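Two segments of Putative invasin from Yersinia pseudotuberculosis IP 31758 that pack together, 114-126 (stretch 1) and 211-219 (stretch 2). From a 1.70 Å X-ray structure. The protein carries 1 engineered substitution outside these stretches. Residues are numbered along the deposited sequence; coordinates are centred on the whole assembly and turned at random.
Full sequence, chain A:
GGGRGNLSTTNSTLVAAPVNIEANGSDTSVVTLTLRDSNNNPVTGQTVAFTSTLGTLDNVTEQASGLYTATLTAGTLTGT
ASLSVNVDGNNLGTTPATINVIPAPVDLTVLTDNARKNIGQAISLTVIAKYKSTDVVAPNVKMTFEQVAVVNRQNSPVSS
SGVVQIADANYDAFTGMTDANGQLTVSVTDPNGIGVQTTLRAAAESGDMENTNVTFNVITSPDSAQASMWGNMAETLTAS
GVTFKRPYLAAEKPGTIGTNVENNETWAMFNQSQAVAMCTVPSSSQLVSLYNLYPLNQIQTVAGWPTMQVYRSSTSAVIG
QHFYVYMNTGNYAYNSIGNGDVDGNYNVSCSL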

# COMPACT_ATOMS: atom_id res chain seq x y z
N ASN A 114 -4.70 -3.98 10.53
CA ASN A 114 -6.01 -3.35 10.59
C ASN A 114 -6.19 -2.56 9.31
O ASN A 114 -5.27 -1.84 8.90
N ALA A 115 -7.35 -2.70 8.68
CA ALA A 115 -7.56 -2.13 7.36
C ALA A 115 -7.80 -0.63 7.39
O ALA A 115 -7.72 0.01 6.34
N ARG A 116 -8.08 -0.05 8.56
CA ARG A 116 -8.40 1.37 8.67
C ARG A 116 -7.65 1.95 9.85
O ARG A 116 -7.85 1.51 10.99
N LYS A 117 -6.80 2.94 9.58
CA LYS A 117 -6.08 3.64 10.63
C LYS A 117 -6.14 5.13 10.32
O LYS A 117 -6.85 5.56 9.40
N ASN A 118 -5.43 5.92 11.11
CA ASN A 118 -5.38 7.36 10.96
C ASN A 118 -4.13 7.77 10.19
O ASN A 118 -3.08 7.14 10.32
N ILE A 119 -4.25 8.85 9.41
CA ILE A 119 -3.07 9.42 8.78
C ILE A 119 -2.02 9.67 9.85
O ILE A 119 -2.31 10.25 10.91
N GLY A 120 -0.79 9.23 9.58
CA GLY A 120 0.29 9.24 10.53
C GLY A 120 0.64 7.87 11.07
O GLY A 120 1.78 7.65 11.48
N GLN A 121 -0.33 6.96 11.10
CA GLN A 121 -0.09 5.58 11.46
C GLN A 121 0.30 4.78 10.22
O GLN A 121 0.15 5.24 9.09
N ALA A 122 0.82 3.58 10.44
CA ALA A 122 1.22 2.68 9.37
C ALA A 122 0.44 1.38 9.47
O ALA A 122 0.31 0.81 10.56
N ILE A 123 -0.08 0.93 8.34
CA ILE A 123 -0.74 -0.37 8.24
C ILE A 123 0.29 -1.41 7.81
O ILE A 123 1.08 -1.17 6.88
N SER A 124 0.29 -2.55 8.49
CA SER A 124 1.17 -3.66 8.15
C SER A 124 0.44 -4.55 7.15
O SER A 124 -0.61 -5.12 7.47
N LEU A 125 0.99 -4.67 5.95
CA LEU A 125 0.37 -5.41 4.86
C LEU A 125 1.26 -6.60 4.54
O LEU A 125 2.45 -6.42 4.26
N THR A 126 0.69 -7.80 4.60
CA THR A 126 1.42 -9.04 4.31
C THR A 126 0.83 -9.74 3.10
O THR A 126 -0.38 -10.00 3.05
N ASN A 211 -6.20 -8.20 -4.22
CA ASN A 211 -6.45 -6.83 -3.77
C ASN A 211 -6.71 -6.78 -2.27
O ASN A 211 -7.21 -7.73 -1.67
N THR A 212 -6.41 -5.62 -1.69
CA THR A 212 -6.83 -5.32 -0.32
C THR A 212 -7.05 -3.82 -0.21
O THR A 212 -6.43 -3.03 -0.93
N ASN A 213 -7.93 -3.42 0.71
CA ASN A 213 -8.24 -2.02 0.93
C ASN A 213 -7.52 -1.50 2.16
O ASN A 213 -7.44 -2.19 3.18
N VAL A 214 -6.99 -0.29 2.05
CA VAL A 214 -6.43 0.42 3.18
C VAL A 214 -7.07 1.80 3.25
O VAL A 214 -7.26 2.47 2.23
N THR A 215 -7.43 2.21 4.46
CA THR A 215 -8.09 3.49 4.69
C THR A 215 -7.30 4.25 5.73
O THR A 215 -6.94 3.70 6.77
N PHE A 216 -7.00 5.52 5.44
CA PHE A 216 -6.29 6.39 6.37
C PHE A 216 -7.16 7.60 6.64
O PHE A 216 -7.44 8.39 5.74
N ASN A 217 -7.59 7.72 7.90
CA ASN A 217 -8.51 8.78 8.29
C ASN A 217 -7.83 10.14 8.29
O ASN A 217 -6.69 10.28 8.73
N VAL A 218 -8.56 11.14 7.81
CA VAL A 218 -8.12 12.54 7.86
C VAL A 218 -8.73 13.20 9.10
O VAL A 218 -9.88 12.92 9.47
N ILE A 219 -7.97 14.09 9.74
CA ILE A 219 -8.42 14.60 11.03
C ILE A 219 -9.62 15.51 10.86
O ILE A 219 -10.44 15.65 11.78

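What sets the spacing between the two stretches? Residues 116-118 run parallel to the strand of stretch 2, and the backbones are laced together by T215 N to A115 O (2.9 Å), K117 N to T215 O (2.9 Å), N217 N to K117 O (2.7 Å) and I119 N to N217 O (2.9 Å), all hydrogen bonds. Pairing in this register sends R116, T215, N118 and N217 to one face of the sheet and K117 and F216 to the other, so each face has its own packing problem.

How does the chain fill the hollow around F216? Beyond the type II turn from N118 to Q121, stretch 1 doubles back, and I123 and L125 point toward stretch 2. The F216 ring (chi1 m, chi2 86°) is the large bump here. Its edge meets backbone oxygens, with CE2 3.5 Å from Q121 O and CD2 4.0 Å from N118 O. I123, m then t, extends CD1 into the notch between two neighbours, 3.7 Å from F216 CZ and 3.8 Å from V214 CB; the same methyl makes an off-centre CH-pi contact, 4.1 Å from the ring centroid. I119, also m then t, closes the other end: its CG1 lies 3.7 Å from F216 CB, while its CD1 reaches to 4.2 Å from V218 CB. Further along, L125 (t, t) sets CD1 3.8 Å from CG2 of T212.

What covers the face that carries N217? R116 is extended, with chi1 to chi3 all t, and lies along the sheet so that its CG rests 3.9 Å from T215 CG2. Its end comes nearer to stretch 2 and grips N217 at the edge of the guanidinium: R116 NE and NH2 both donate to N217 OD1, at 2.7 and 3.0 Å. The amide of N217 (chi1 m) is used at both ends, since its ND2 donates to N118 OD1 at 2.9 Å. The N217 side chain thus fits between R116 and N118, and it belongs to the residue with the largest area covered across the contact.

Where do the remaining polar groups go? K117 starts on the F216 face, but its long chain (m, then t throughout) leads away from stretch 2, and NZ donates to A122 O at 2.8 Å, tying the two arms of stretch 1 together. Q121 folds back likewise, its OE1 accepting from N118 N at 2.9 Å. A water fills a small polar gap by T215, donating to A115 O at 3.0 Å and hydrogen-bonding T215 OG1 at 2.7 Å.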

# COMPACT_ATOMS: atom_id res chain seq x y z
CB ASN A 114 -6.16 -2.44 11.82
CG ASN A 114 -7.60 -1.99 12.05
OD1 ASN A 114 -8.32 -1.62 11.12
ND2 ASN A 114 -8.03 -2.05 13.31
CB ALA A 115 -8.73 -2.80 6.65
CB ARG A 116 -9.91 1.58 8.83
CG ARG A 116 -10.28 3.05 9.00
CD ARG A 116 -11.78 3.25 9.13
NE ARG A 116 -12.06 4.66 9.37
CZ ARG A 116 -13.16 5.13 9.93
NH1 ARG A 116 -14.12 4.30 10.34
NH2 ARG A 116 -13.30 6.43 10.11
CB LYS A 117 -4.63 3.13 10.74
CG LYS A 117 -4.50 1.66 11.11
CD LYS A 117 -3.05 1.30 11.46
CE LYS A 117 -2.88 -0.19 11.78
NZ LYS A 117 -1.50 -0.55 12.25
CB ASN A 118 -5.39 8.07 12.32
CG ASN A 118 -6.55 7.66 13.19
OD1 ASN A 118 -7.68 7.53 12.72
ND2 ASN A 118 -6.27 7.43 14.48
CB ILE A 119 -3.43 10.71 8.02
CG1 ILE A 119 -4.23 10.36 6.76
CG2 ILE A 119 -2.17 11.49 7.64
CD1 ILE A 119 -4.76 11.57 6.00
CB GLN A 121 -1.33 4.97 12.11
CG GLN A 121 -1.74 5.60 13.43
CD GLN A 121 -2.95 4.93 14.03
OE1 GLN A 121 -4.06 5.01 13.48
NE2 GLN A 121 -2.76 4.25 15.15
CB ALA A 122 2.72 2.38 9.42
CB ILE A 123 -1.92 -0.31 7.25
CG1 ILE A 123 -3.07 0.49 7.84
CG2 ILE A 123 -2.42 -1.73 6.90
CD1 ILE A 123 -4.18 0.82 6.85
CB SER A 124 1.56 -4.45 9.39
OG SER A 124 2.51 -5.45 9.07
CB LEU A 125 0.19 -4.52 3.62
CG LEU A 125 -0.58 -5.05 2.41
CD1 LEU A 125 -1.07 -3.89 1.57
CD2 LEU A 125 0.27 -5.99 1.56
CB THR A 126 1.39 -9.98 5.52
OG1 THR A 126 2.01 -9.34 6.65
CG2 THR A 126 2.11 -11.28 5.21
CB ASN A 211 -7.68 -6.23 -4.46
CG ASN A 211 -7.50 -6.04 -5.95
OD1 ASN A 211 -6.39 -5.85 -6.43
ND2 ASN A 211 -8.60 -6.07 -6.68
CB THR A 212 -5.80 -5.79 0.71
OG1 THR A 212 -6.43 -5.99 1.99
CG2 THR A 212 -4.65 -4.79 0.87
CB ASN A 213 -9.75 -1.81 1.09
CG ASN A 213 -10.51 -2.02 -0.20
OD1 ASN A 213 -9.99 -1.76 -1.28
ND2 ASN A 213 -11.75 -2.48 -0.09
CB VAL A 214 -4.89 0.53 3.09
CG1 VAL A 214 -4.26 -0.86 3.20
CG2 VAL A 214 -4.47 1.23 1.80
CB THR A 215 -9.54 3.27 5.16
OG1 THR A 215 -10.26 2.56 4.15
CG2 THR A 215 -10.24 4.60 5.45
CB PHE A 216 -4.92 6.80 5.81
CG PHE A 216 -3.94 5.66 5.71
CD1 PHE A 216 -3.90 4.83 4.59
CD2 PHE A 216 -3.06 5.40 6.75
CE1 PHE A 216 -2.98 3.79 4.51
CE2 PHE A 216 -2.16 4.36 6.68
CZ PHE A 216 -2.11 3.55 5.55
CB ASN A 217 -9.05 8.51 9.69
CG ASN A 217 -9.82 7.23 9.78
OD1 ASN A 217 -10.59 6.89 8.89
ND2 ASN A 217 -9.62 6.50 10.88
CB VAL A 218 -8.53 13.27 6.57
CG1 VAL A 218 -10.04 13.50 6.52
CG2 VAL A 218 -7.75 14.57 6.44
CB ILE A 219 -7.24 15.29 11.75
CG1 ILE A 219 -7.58 15.59 13.22
CG2 ILE A 219 -6.84 16.58 11.03
CD1 ILE A 219 -7.75 14.34 14.10
O HOH W 1 -9.71 -0.06 4.12